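PDB 4EWF: beta-lactamase from Sphaerobacter thermophilus, which probably hydrolyses the amide bond of beta-lactams to give substituted beta-amino acids, as a member of the class-A beta-lactamase family. Local coordinates for residues 59-64 with 128-133; 202-207 with 256-261; 209-214 with 230-235. All coordinates share one frame; numbering follows the deposited sequence.

Interaction 1 of 3, residues 59-64 with 128-133; sequences MIAVYR and DAVNDV
V133 drives its two methyl branches between I60, A61 and R64. CG1 meets I60 CG2 at 3.7 Å, the two side chains crossing obliquely. The other branch, CG2, is set against the backbone of the partner helix, 3.7 Å from A61 CA. With CG1 anti to the backbone N (chi1 161°), the fork of V133 straddles two successive residues of that helix. A61 fills the middle of the crossing: its CB lies 4.0 Å from V130 CG2 and 3.9 Å from the carbonyl O of A129, and so small a side chain lets the helices come close. Their local axes approach to 8.6 Å and are nearly perpendicular, at 101°.

R64 closes the more exposed side. Its chain is extended from CG to NE and carries the guanidinium over V133, whose CG2 sits 3.6 Å from the guanidinium plane and toward its rim. The group is held by two polar partners: NE bonds to A179 O and NH1 to S136 OG. The S136 hydroxyl also bonds to V133 O, tying the arginine to the last turn of the helix it covers. Further out, L137 touches both I60 and R64, and M188 of helix 182-192 packs on I60. M59 and Y63, turned to another side of the same helix, touch V106 of helix 102-111. Helix 55-67 is thus wrapped by neighbouring helices, as expected of the central helix of the all-helical domain in class-A beta-lactamases, which in relatives begins with the SxxK motif.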
HETATM    1  N   MSE A  59      -1.791  -7.629   6.307  1.00 22.86           N
HETATM    2  CA  MSE A  59      -0.524  -7.912   6.972  1.00 31.00           C
HETATM    3  C   MSE A  59      -0.603  -7.563   8.461  1.00 26.77           C
HETATM    4  O   MSE A  59      -0.123  -8.304   9.314  1.00 23.92           O
HETATM    5  CB  MSE A  59       0.609  -7.120   6.322  1.00 26.01           C
HETATM    6  CG  MSE A  59       1.965  -7.281   7.020  1.00 27.56           C
HETATM    7 SE   MSE A  59       3.355  -6.268   6.096  0.74 31.05          SE
HETATM    8  CE  MSE A  59       2.638  -4.499   6.183  1.00 18.44           C
ATOM      9  N   ILE A  60      -1.212  -6.423   8.774  1.00 20.26           N
ATOM     10  CA  ILE A  60      -1.323  -6.015  10.163  1.00 22.82           C
ATOM     11  C   ILE A  60      -2.116  -7.063  10.949  1.00 22.33           C
ATOM     12  O   ILE A  60      -1.757  -7.414  12.077  1.00 29.72           O
ATOM     13  CB  ILE A  60      -1.947  -4.604  10.301  1.00 22.93           C
ATOM     14  CG1 ILE A  60      -1.020  -3.569   9.654  1.00 21.85           C
ATOM     15  CG2 ILE A  60      -2.176  -4.270  11.773  1.00 21.26           C
ATOM     16  CD1 ILE A  60      -1.648  -2.147   9.462  1.00 27.97           C
ATOM     17  N   ALA A  61      -3.187  -7.576  10.350  1.00 23.46           N
ATOM     18  CA  ALA A  61      -3.997  -8.585  11.036  1.00 25.99           C
ATOM     19  C   ALA A  61      -3.151  -9.816  11.330  1.00 27.50           C
ATOM     20  O   ALA A  61      -3.258 -10.415  12.402  1.00 25.66           O
ATOM     21  CB  ALA A  61      -5.220  -8.961  10.213  1.00 25.32           C
ATOM     22  N   VAL A  62      -2.311 -10.190  10.370  1.00 23.69           N
ATOM     23  CA  VAL A  62      -1.416 -11.326  10.556  1.00 27.04           C
ATOM     24  C   VAL A  62      -0.453 -11.118  11.731  1.00 28.39           C
ATOM     25  O   VAL A  62      -0.356 -11.963  12.625  1.00 28.04           O
ATOM     26  CB  VAL A  62      -0.625 -11.629   9.267  1.00 26.32           C
ATOM     27  CG1 VAL A  62       0.437 -12.674   9.536  1.00 25.57           C
ATOM     28  CG2 VAL A  62      -1.576 -12.081   8.165  1.00 24.58           C
ATOM     29  N   TYR A  63       0.252  -9.990  11.754  1.00 27.80           N
ATOM     30  CA  TYR A  63       1.201  -9.757  12.843  1.00 24.73           C
ATOM     31  C   TYR A  63       0.532  -9.624  14.212  1.00 31.24           C
ATOM     32  O   TYR A  63       1.123  -9.999  15.230  1.00 34.52           O
ATOM     33  CB  TYR A  63       2.135  -8.571  12.555  1.00 23.83           C
ATOM     34  CG  TYR A  63       3.222  -8.927  11.561  1.00 25.64           C
ATOM     35  CD1 TYR A  63       4.494  -9.296  11.998  1.00 33.10           C
ATOM     36  CD2 TYR A  63       2.969  -8.941  10.196  1.00 28.63           C
ATOM     37  CE1 TYR A  63       5.492  -9.642  11.100  1.00 31.04           C
ATOM     38  CE2 TYR A  63       3.958  -9.289   9.287  1.00 28.79           C
ATOM     39  CZ  TYR A  63       5.223  -9.639   9.747  1.00 31.03           C
ATOM     40  OH  TYR A  63       6.208  -9.993   8.847  1.00 28.88           O
ATOM     41  N   ARG A  64      -0.697  -9.111  14.245  1.00 25.19           N
ATOM     42  CA  ARG A  64      -1.438  -9.044  15.509  1.00 28.58           C
ATOM     43  C   ARG A  64      -1.744 -10.448  16.016  1.00 34.09           C
ATOM     44  O   ARG A  64      -1.719 -10.705  17.220  1.00 32.33           O
ATOM     45  CB  ARG A  64      -2.742  -8.258  15.354  1.00 31.87           C
ATOM     46  CG  ARG A  64      -2.549  -6.771  15.155  1.00 37.16           C
ATOM     47  CD  ARG A  64      -3.832  -6.023  15.444  1.00 36.51           C
ATOM     48  NE  ARG A  64      -3.665  -4.594  15.218  1.00 32.57           N
ATOM     49  CZ  ARG A  64      -4.666  -3.716  15.226  1.00 37.53           C
ATOM     50  NH1 ARG A  64      -5.912  -4.125  15.442  1.00 35.69           N
ATOM     51  NH2 ARG A  64      -4.422  -2.430  15.006  1.00 31.21           N
ATOM     52  N   ASP A 128     -13.007 -10.853   9.038  1.00 29.85           N
ATOM     53  CA  ASP A 128     -13.399 -10.055  10.192  1.00 35.02           C
ATOM     54  C   ASP A 128     -12.196  -9.480  10.910  1.00 34.58           C
ATOM     55  O   ASP A 128     -12.224  -8.324  11.355  1.00 27.71           O
ATOM     56  CB  ASP A 128     -14.257 -10.881  11.151  1.00 46.27           C
ATOM     57  CG  ASP A 128     -15.687 -11.019  10.665  1.00 61.19           C
ATOM     58  OD1 ASP A 128     -15.992 -12.015   9.973  1.00 69.27           O
ATOM     59  OD2 ASP A 128     -16.506 -10.126  10.973  1.00 70.38           O
ATOM     60  N   ALA A 129     -11.141 -10.284  11.019  1.00 28.28           N
ATOM     61  CA  ALA A 129      -9.923  -9.837  11.689  1.00 29.18           C
ATOM     62  C   ALA A 129      -9.275  -8.670  10.938  1.00 27.21           C
ATOM     63  O   ALA A 129      -8.721  -7.765  11.551  1.00 27.27           O
ATOM     64  CB  ALA A 129      -8.940 -10.994  11.860  1.00 34.39           C
ATOM     65  N   VAL A 130      -9.357  -8.676   9.613  1.00 24.07           N
ATOM     66  CA  VAL A 130      -8.776  -7.575   8.843  1.00 21.06           C
ATOM     67  C   VAL A 130      -9.634  -6.306   9.010  1.00 26.65           C
ATOM     68  O   VAL A 130      -9.120  -5.214   9.253  1.00 25.63           O
ATOM     69  CB  VAL A 130      -8.631  -7.940   7.356  1.00 20.14           C
ATOM     70  CG1 VAL A 130      -7.997  -6.792   6.578  1.00 20.60           C
ATOM     71  CG2 VAL A 130      -7.787  -9.213   7.205  1.00 24.47           C
ATOM     72  N   ASN A 131     -10.945  -6.462   8.929  1.00 23.33           N
ATOM     73  CA  ASN A 131     -11.841  -5.330   9.161  1.00 24.82           C
ATOM     74  C   ASN A 131     -11.783  -4.795  10.596  1.00 26.38           C
ATOM     75  O   ASN A 131     -11.923  -3.588  10.820  1.00 28.24           O
ATOM     76  CB  ASN A 131     -13.263  -5.668   8.711  1.00 23.25           C
ATOM     77  CG  ASN A 131     -13.372  -5.743   7.177  1.00 22.73           C
ATOM     78  OD1 ASN A 131     -13.055  -4.786   6.483  1.00 22.78           O
ATOM     79  ND2 ASN A 131     -13.777  -6.893   6.660  1.00 23.11           N
ATOM     80  N   ASP A 132     -11.538  -5.682  11.559  1.00 27.60           N
ATOM     81  CA  ASP A 132     -11.275  -5.240  12.925  1.00 31.98           C
ATOM     82  C   ASP A 132     -10.033  -4.347  12.966  1.00 30.51           C
ATOM     83  O   ASP A 132     -10.021  -3.323  13.651  1.00 27.04           O
ATOM     84  CB  ASP A 132     -11.123  -6.430  13.883  1.00 43.49           C
ATOM     85  CG  ASP A 132     -12.443  -7.163  14.127  1.00 59.83           C
ATOM     86  OD1 ASP A 132     -13.511  -6.576  13.849  1.00 62.28           O
ATOM     87  OD2 ASP A 132     -12.416  -8.323  14.605  1.00 65.57           O
ATOM     88  N   VAL A 133      -8.988  -4.715  12.228  1.00 33.01           N
ATOM     89  CA  VAL A 133      -7.788  -3.871  12.178  1.00 28.00           C
ATOM     90  C   VAL A 133      -8.129  -2.498  11.618  1.00 29.32           C
ATOM     91  O   VAL A 133      -7.769  -1.447  12.177  1.00 26.64           O
ATOM     92  CB  VAL A 133      -6.689  -4.481  11.293  1.00 29.16           C
ATOM     93  CG1 VAL A 133      -5.671  -3.414  10.888  1.00 24.75           C
ATOM     94  CG2 VAL A 133      -6.011  -5.646  12.011  1.00 27.00           C
TER

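Interaction 2 of 3, residues 202-207 with 256-261; sequences GRYVPE and IGDITR
Y204 and R261 form a cation-pi pair that joins the loop between helix 182-192 and strand 212-220 to the C-terminal helix 249-266, one of the helices packed on the five-stranded sheet of the alpha/beta domain. R261 CB lies 3.6 Å from Y204 CD2, and CG rests beside Y204 CB and CG. The chain then bends at chi2 (-133°) and chi3 (-99°), and the second bend puts NE near Y204 CD1 and CE1. CZ sits over the face, 3.8 Å from the ring centroid, with guanidinium and ring planes 33° apart. NH2 turns back to its own helix in a salt bridge to D258 OD1 (3.3 Å), helping fix the group's rotation.

On the opposite face of the ring lies R203 CG, 3.8 Å above the plane, leaving the tyrosine between the side chains of two arginines. R203 sends its NH2 to Q254 OE1, about one turn before G257 on the helix. G257, lacking a side chain, gives the ring edge room to approach the helix backbone, and Y204 CD2 comes within 3.3 Å of G257 O. At the tip, R261 NH1 is 3.1 Å from Y204 OH, but the angle is too poor for a hydrogen bond.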
ATOM      1  N   GLY A 202       8.470   5.027  -5.187  1.00 22.40           N
ATOM      2  CA  GLY A 202       9.909   4.823  -5.131  1.00 29.06           C
ATOM      3  C   GLY A 202      10.730   5.540  -6.193  1.00 29.19           C
ATOM      4  O   GLY A 202      11.960   5.580  -6.122  1.00 28.91           O
ATOM      5  N   ARG A 203      10.070   6.110  -7.191  1.00 26.21           N
ATOM      6  CA  ARG A 203      10.805   6.536  -8.369  1.00 28.30           C
ATOM      7  C   ARG A 203      11.867   7.606  -8.117  1.00 35.45           C
ATOM      8  O   ARG A 203      13.010   7.511  -8.589  1.00 28.93           O
ATOM      9  CB  ARG A 203       9.858   6.990  -9.469  1.00 26.85           C
ATOM     10  CG  ARG A 203      10.631   7.332 -10.726  1.00 34.87           C
ATOM     11  CD  ARG A 203       9.708   7.541 -11.891  1.00 33.80           C
ATOM     12  NE  ARG A 203      10.380   8.284 -12.949  1.00 39.99           N
ATOM     13  CZ  ARG A 203       9.808   8.595 -14.106  1.00 42.63           C
ATOM     14  NH1 ARG A 203      10.491   9.286 -15.016  1.00 34.79           N
ATOM     15  NH2 ARG A 203       8.549   8.213 -14.345  1.00 36.92           N
ATOM     16  N   TYR A 204      11.509   8.625  -7.357  1.00 29.91           N
ATOM     17  CA  TYR A 204      12.448   9.712  -7.142  1.00 32.22           C
ATOM     18  C   TYR A 204      13.008   9.720  -5.719  1.00 31.70           C
ATOM     19  O   TYR A 204      13.386  10.770  -5.191  1.00 32.15           O
ATOM     20  CB  TYR A 204      11.782  11.043  -7.505  1.00 31.29           C
ATOM     21  CG  TYR A 204      11.424  11.144  -8.975  1.00 29.01           C
ATOM     22  CD1 TYR A 204      12.401  11.367  -9.931  1.00 37.00           C
ATOM     23  CD2 TYR A 204      10.108  11.010  -9.403  1.00 30.42           C
ATOM     24  CE1 TYR A 204      12.081  11.450 -11.275  1.00 37.40           C
ATOM     25  CE2 TYR A 204       9.785  11.097 -10.738  1.00 31.93           C
ATOM     26  CZ  TYR A 204      10.772  11.319 -11.665  1.00 33.74           C
ATOM     27  OH  TYR A 204      10.444  11.408 -12.992  1.00 46.41           O
ATOM     28  N   VAL A 205      13.033   8.557  -5.079  1.00 27.89           N
ATOM     29  CA  VAL A 205      13.708   8.468  -3.796  1.00 31.92           C
ATOM     30  C   VAL A 205      15.202   8.451  -4.085  1.00 36.83           C
ATOM     31  O   VAL A 205      15.677   7.621  -4.850  1.00 41.87           O
ATOM     32  CB  VAL A 205      13.335   7.208  -3.005  1.00 31.64           C
ATOM     33  CG1 VAL A 205      14.160   7.143  -1.722  1.00 32.47           C
ATOM     34  CG2 VAL A 205      11.853   7.198  -2.681  1.00 30.13           C
ATOM     35  N   PRO A 206      15.937   9.390  -3.482  1.00 41.80           N
ATOM     36  CA  PRO A 206      17.375   9.547  -3.717  1.00 54.69           C
ATOM     37  C   PRO A 206      18.157   8.399  -3.098  1.00 63.01           C
ATOM     38  O   PRO A 206      17.729   7.815  -2.097  1.00 56.22           O
ATOM     39  CB  PRO A 206      17.700  10.849  -2.987  1.00 52.84           C
ATOM     40  CG  PRO A 206      16.735  10.867  -1.842  1.00 54.82           C
ATOM     41  CD  PRO A 206      15.457  10.236  -2.373  1.00 42.71           C
ATOM     42  N   GLU A 207      19.288   8.067  -3.710  1.00 77.82           N
ATOM     43  CA  GLU A 207      20.195   7.081  -3.143  1.00 84.28           C
ATOM     44  C   GLU A 207      21.057   7.786  -2.104  1.00 73.98           C
ATOM     45  O   GLU A 207      21.439   8.946  -2.284  1.00 65.74           O
ATOM     46  CB  GLU A 207      21.066   6.453  -4.234  1.00 95.23           C
ATOM     47  CG  GLU A 207      20.280   5.873  -5.411  1.00103.39           C
ATOM     48  CD  GLU A 207      19.380   4.705  -5.019  1.00109.16           C
ATOM     49  OE1 GLU A 207      19.649   3.572  -5.473  1.00110.98           O
ATOM     50  OE2 GLU A 207      18.398   4.919  -4.272  1.00110.68           O
ATOM     51  N   ILE A 256       2.037   9.231 -10.003  1.00 20.20           N
ATOM     52  CA  ILE A 256       2.408   9.000  -8.618  1.00 21.47           C
ATOM     53  C   ILE A 256       3.861   9.409  -8.367  1.00 20.82           C
ATOM     54  O   ILE A 256       4.152  10.062  -7.373  1.00 19.21           O
ATOM     55  CB  ILE A 256       2.165   7.537  -8.182  1.00 21.57           C
ATOM     56  CG1 ILE A 256       0.671   7.206  -8.328  1.00 25.47           C
ATOM     57  CG2 ILE A 256       2.609   7.350  -6.732  1.00 15.69           C
ATOM     58  CD1 ILE A 256       0.297   5.731  -8.134  1.00 25.04           C
ATOM     59  N   GLY A 257       4.766   9.037  -9.266  1.00 18.50           N
ATOM     60  CA  GLY A 257       6.163   9.440  -9.136  1.00 21.91           C
ATOM     61  C   GLY A 257       6.332  10.959  -9.086  1.00 22.23           C
ATOM     62  O   GLY A 257       7.081  11.484  -8.251  1.00 19.15           O
ATOM     63  N   ASP A 258       5.627  11.668  -9.969  1.00 18.39           N
ATOM     64  CA  ASP A 258       5.720  13.143 -10.039  1.00 20.13           C
ATOM     65  C   ASP A 258       5.133  13.829  -8.803  1.00 19.02           C
ATOM     66  O   ASP A 258       5.661  14.821  -8.292  1.00 20.27           O
ATOM     67  CB  ASP A 258       5.002  13.673 -11.290  1.00 27.06           C
ATOM     68  CG  ASP A 258       5.772  13.390 -12.580  1.00 42.81           C
ATOM     69  OD1 ASP A 258       6.984  13.098 -12.507  1.00 48.09           O
ATOM     70  OD2 ASP A 258       5.164  13.469 -13.670  1.00 53.38           O
ATOM     71  N   ILE A 259       3.998  13.326  -8.352  1.00 17.65           N
ATOM     72  CA  ILE A 259       3.377  13.876  -7.148  1.00 17.17           C
ATOM     73  C   ILE A 259       4.306  13.683  -5.933  1.00 19.96           C
ATOM     74  O   ILE A 259       4.517  14.606  -5.134  1.00 18.41           O
ATOM     75  CB  ILE A 259       2.016  13.196  -6.917  1.00 17.56           C
ATOM     76  CG1 ILE A 259       1.005  13.701  -7.955  1.00 18.20           C
ATOM     77  CG2 ILE A 259       1.518  13.444  -5.493  1.00 21.82           C
ATOM     78  CD1 ILE A 259      -0.274  12.818  -8.043  1.00 21.28           C
ATOM     79  N   THR A 260       4.865  12.474  -5.810  1.00 18.87           N
ATOM     80  CA  THR A 260       5.791  12.136  -4.730  1.00 21.21           C
ATOM     81  C   THR A 260       7.068  13.000  -4.777  1.00 22.38           C
ATOM     82  O   THR A 260       7.521  13.565  -3.772  1.00 23.15           O
ATOM     83  CB  THR A 260       6.152  10.607  -4.778  1.00 17.94           C
ATOM     84  OG1 THR A 260       4.970   9.824  -4.602  1.00 22.98           O
ATOM     85  CG2 THR A 260       7.166  10.241  -3.699  1.00 20.37           C
ATOM     86  N   ARG A 261       7.631  13.145  -5.964  1.00 21.01           N
ATOM     87  CA  ARG A 261       8.807  13.979  -6.104  1.00 24.05           C
ATOM     88  C   ARG A 261       8.539  15.422  -5.661  1.00 18.82           C
ATOM     89  O   ARG A 261       9.354  16.028  -4.952  1.00 22.06           O
ATOM     90  CB  ARG A 261       9.297  13.964  -7.546  1.00 25.22           C
ATOM     91  CG  ARG A 261      10.593  14.710  -7.720  1.00 36.55           C
ATOM     92  CD  ARG A 261      10.532  15.639  -8.904  1.00 50.15           C
ATOM     93  NE  ARG A 261      11.153  15.065 -10.082  1.00 53.43           N
ATOM     94  CZ  ARG A 261      10.536  14.902 -11.249  1.00 64.80           C
ATOM     95  NH1 ARG A 261      11.188  14.377 -12.282  1.00 66.03           N
ATOM     96  NH2 ARG A 261       9.270  15.272 -11.385  1.00 65.54           N
TER

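Interaction 3 of 3, residues 209-214 with 230-235; sequences EGIRWG and ITTPAG
W213 meets I230 through CB, 3.9 Å from I230 CG1, and swings its indole away from that strand. W213 CG lies between the backbone N and the carbonyl carbon (chi1 74°), and V205 CG2 and G202 CA both lie above one and the same face of the indole. The P233 ring offers only its CD, beside the ring nitrogen, to the carbonyl O of G210 at 3.6 Å. These residues belong to an antiparallel beta hairpin, strands 212-220 and 223-232, the former an outermost strand of the five-stranded sheet.

R212 and T231 make the hydrogen-bonded pair. R212 N reaches T231 O (2.9 Å) in the carbonyl plane, and T231 N returns to R212 O (2.8 Å) tilted 20° from that plane. W213 and I230 form the next, non-hydrogen-bonded pair on the other face of the sheet, where T260 and L264 of helix 249-266 cover I230. On the R212 face, T231 OG1 bonds to T236 OG1, across to the following strand. Beyond the paired residues, I211 CA makes a CA-H...O contact with T231 O (3.3 Å), and the I211 and T232 side chains run side by side. T232 then begins a type I turn, where its OG1 accepts from A234 N (3.0 Å) in an ST turn.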
ATOM      1  N   GLU A 209      22.903   7.240   2.297  1.00 67.67           N
ATOM      2  CA  GLU A 209      22.927   6.610   3.609  1.00 65.41           C
ATOM      3  C   GLU A 209      21.785   7.130   4.471  1.00 58.02           C
ATOM      4  O   GLU A 209      21.463   8.318   4.428  1.00 53.59           O
ATOM      5  CB  GLU A 209      24.259   6.902   4.303  1.00 69.43           C
ATOM      6  CG  GLU A 209      25.477   6.554   3.472  1.00 77.90           C
ATOM      7  CD  GLU A 209      25.727   5.060   3.394  1.00 86.44           C
ATOM      8  OE1 GLU A 209      26.829   4.626   3.799  1.00 94.17           O
ATOM      9  OE2 GLU A 209      24.833   4.319   2.926  1.00 85.55           O
ATOM     10  N   GLY A 210      21.182   6.243   5.258  1.00 56.40           N
ATOM     11  CA  GLY A 210      20.108   6.630   6.158  1.00 54.54           C
ATOM     12  C   GLY A 210      18.805   6.964   5.444  1.00 52.03           C
ATOM     13  O   GLY A 210      17.873   7.502   6.053  1.00 44.12           O
ATOM     14  N   ILE A 211      18.751   6.665   4.147  1.00 42.58           N
ATOM     15  CA  ILE A 211      17.526   6.819   3.359  1.00 45.73           C
ATOM     16  C   ILE A 211      16.853   5.465   3.122  1.00 44.92           C
ATOM     17  O   ILE A 211      17.510   4.497   2.711  1.00 41.33           O
ATOM     18  CB  ILE A 211      17.811   7.501   2.008  1.00 43.04           C
ATOM     19  CG1 ILE A 211      18.223   8.953   2.245  1.00 42.05           C
ATOM     20  CG2 ILE A 211      16.591   7.427   1.086  1.00 40.11           C
ATOM     21  CD1 ILE A 211      19.163   9.491   1.203  1.00 48.14           C
ATOM     22  N   ARG A 212      15.551   5.398   3.405  1.00 34.92           N
ATOM     23  CA  ARG A 212      14.762   4.183   3.170  1.00 34.03           C
ATOM     24  C   ARG A 212      13.383   4.540   2.611  1.00 31.30           C
ATOM     25  O   ARG A 212      12.884   5.658   2.812  1.00 25.43           O
ATOM     26  CB  ARG A 212      14.590   3.365   4.463  1.00 40.18           C
ATOM     27  CG  ARG A 212      15.447   3.832   5.634  1.00 59.98           C
ATOM     28  CD  ARG A 212      15.300   2.926   6.846  1.00 66.35           C
ATOM     29  NE  ARG A 212      15.820   1.589   6.581  1.00 78.04           N
ATOM     30  CZ  ARG A 212      17.104   1.244   6.675  1.00 88.10           C
ATOM     31  NH1 ARG A 212      17.477  -0.004   6.410  1.00 89.99           N
ATOM     32  NH2 ARG A 212      18.018   2.144   7.029  1.00 89.46           N
ATOM     33  N   TRP A 213      12.768   3.591   1.917  1.00 24.90           N
ATOM     34  CA  TRP A 213      11.380   3.751   1.490  1.00 22.29           C
ATOM     35  C   TRP A 213      10.719   2.380   1.404  1.00 30.79           C
ATOM     36  O   TRP A 213      11.390   1.353   1.259  1.00 27.16           O
ATOM     37  CB  TRP A 213      11.281   4.495   0.151  1.00 23.96           C
ATOM     38  CG  TRP A 213      11.681   3.665  -1.037  1.00 23.02           C
ATOM     39  CD1 TRP A 213      12.951   3.451  -1.511  1.00 25.60           C
ATOM     40  CD2 TRP A 213      10.797   2.949  -1.909  1.00 25.18           C
ATOM     41  NE1 TRP A 213      12.906   2.635  -2.626  1.00 29.89           N
ATOM     42  CE2 TRP A 213      11.597   2.307  -2.883  1.00 31.33           C
ATOM     43  CE3 TRP A 213       9.406   2.772  -1.946  1.00 26.14           C
ATOM     44  CZ2 TRP A 213      11.046   1.504  -3.888  1.00 27.20           C
ATOM     45  CZ3 TRP A 213       8.857   1.977  -2.944  1.00 24.62           C
ATOM     46  CH2 TRP A 213       9.677   1.352  -3.905  1.00 28.14           C
ATOM     47  N   GLY A 214       9.405   2.366   1.531  1.00 25.66           N
ATOM     48  CA  GLY A 214       8.648   1.136   1.375  1.00 24.96           C
ATOM     49  C   GLY A 214       7.263   1.519   0.930  1.00 24.57           C
ATOM     50  O   GLY A 214       6.815   2.643   1.181  1.00 22.87           O
ATOM     51  N   ILE A 230       8.554   7.462   2.907  1.00 23.88           N
ATOM     52  CA  ILE A 230       9.950   7.714   2.585  1.00 24.64           C
ATOM     53  C   ILE A 230      10.627   8.342   3.797  1.00 23.82           C
ATOM     54  O   ILE A 230      10.156   9.349   4.333  1.00 22.10           O
ATOM     55  CB  ILE A 230      10.098   8.626   1.362  1.00 25.58           C
ATOM     56  CG1 ILE A 230       9.487   7.958   0.130  1.00 27.41           C
ATOM     57  CG2 ILE A 230      11.562   8.943   1.109  1.00 22.78           C
ATOM     58  CD1 ILE A 230       9.251   8.911  -0.996  1.00 26.96           C
ATOM     59  N   THR A 231      11.733   7.743   4.228  1.00 29.02           N
ATOM     60  CA  THR A 231      12.443   8.213   5.408  1.00 30.83           C
ATOM     61  C   THR A 231      13.850   8.667   5.035  1.00 32.91           C
ATOM     62  O   THR A 231      14.587   7.937   4.373  1.00 36.31           O
ATOM     63  CB  THR A 231      12.542   7.103   6.480  1.00 32.19           C
ATOM     64  OG1 THR A 231      11.246   6.845   7.022  1.00 31.08           O
ATOM     65  CG2 THR A 231      13.468   7.521   7.613  1.00 38.39           C
ATOM     66  N   THR A 232      14.202   9.887   5.431  1.00 33.12           N
ATOM     67  CA  THR A 232      15.586  10.358   5.350  1.00 33.48           C
ATOM     68  C   THR A 232      16.016  10.804   6.748  1.00 42.27           C
ATOM     69  O   THR A 232      15.188  10.869   7.661  1.00 36.42           O
ATOM     70  CB  THR A 232      15.744  11.542   4.372  1.00 36.70           C
ATOM     71  OG1 THR A 232      15.405  12.767   5.039  1.00 36.59           O
ATOM     72  CG2 THR A 232      14.859  11.369   3.158  1.00 34.38           C
ATOM     73  N   PRO A 233      17.314  11.112   6.930  1.00 44.60           N
ATOM     74  CA  PRO A 233      17.752  11.589   8.251  1.00 44.29           C
ATOM     75  C   PRO A 233      16.994  12.843   8.712  1.00 42.71           C
ATOM     76  O   PRO A 233      16.915  13.118   9.910  1.00 43.79           O
ATOM     77  CB  PRO A 233      19.242  11.895   8.044  1.00 50.67           C
ATOM     78  CG  PRO A 233      19.437  11.959   6.554  1.00 53.77           C
ATOM     79  CD  PRO A 233      18.426  11.031   5.968  1.00 41.67           C
ATOM     80  N   ALA A 234      16.434  13.580   7.761  1.00 40.47           N
ATOM     81  CA  ALA A 234      15.688  14.800   8.052  1.00 44.47           C
ATOM     82  C   ALA A 234      14.225  14.554   8.464  1.00 45.64           C
ATOM     83  O   ALA A 234      13.555  15.473   8.946  1.00 42.84           O
ATOM     84  CB  ALA A 234      15.737  15.730   6.853  1.00 46.33           C
ATOM     85  N   GLY A 235      13.728  13.328   8.266  1.00 36.60           N
ATOM     86  CA  GLY A 235      12.361  12.990   8.646  1.00 34.26           C
ATOM     87  C   GLY A 235      11.656  12.064   7.663  1.00 33.72           C
ATOM     88  O   GLY A 235      12.256  11.616   6.679  1.00 32.27           O
TER

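Interaction 1 stands apart, its centre about 29 Å from that of interaction 2 and 27 Å from that of interaction 3. It is a buried helix-helix crossing in the helical domain, made largely by methyl groups. Interactions 2 and 3 are neighbours in the alpha/beta domain and share a seam: V205 of the loop and T260 of the C-terminal helix both touch I230 of the hairpin. Interaction 2 lies at the surface, where a cation-pi pair links loop to helix, the arginine being steadied by a salt bridge within the helix. Interaction 3, partly buried, relies on backbone hydrogen bonds between adjacent strands, with I230 facing helix 249-266 and W213 and I211 against the loop.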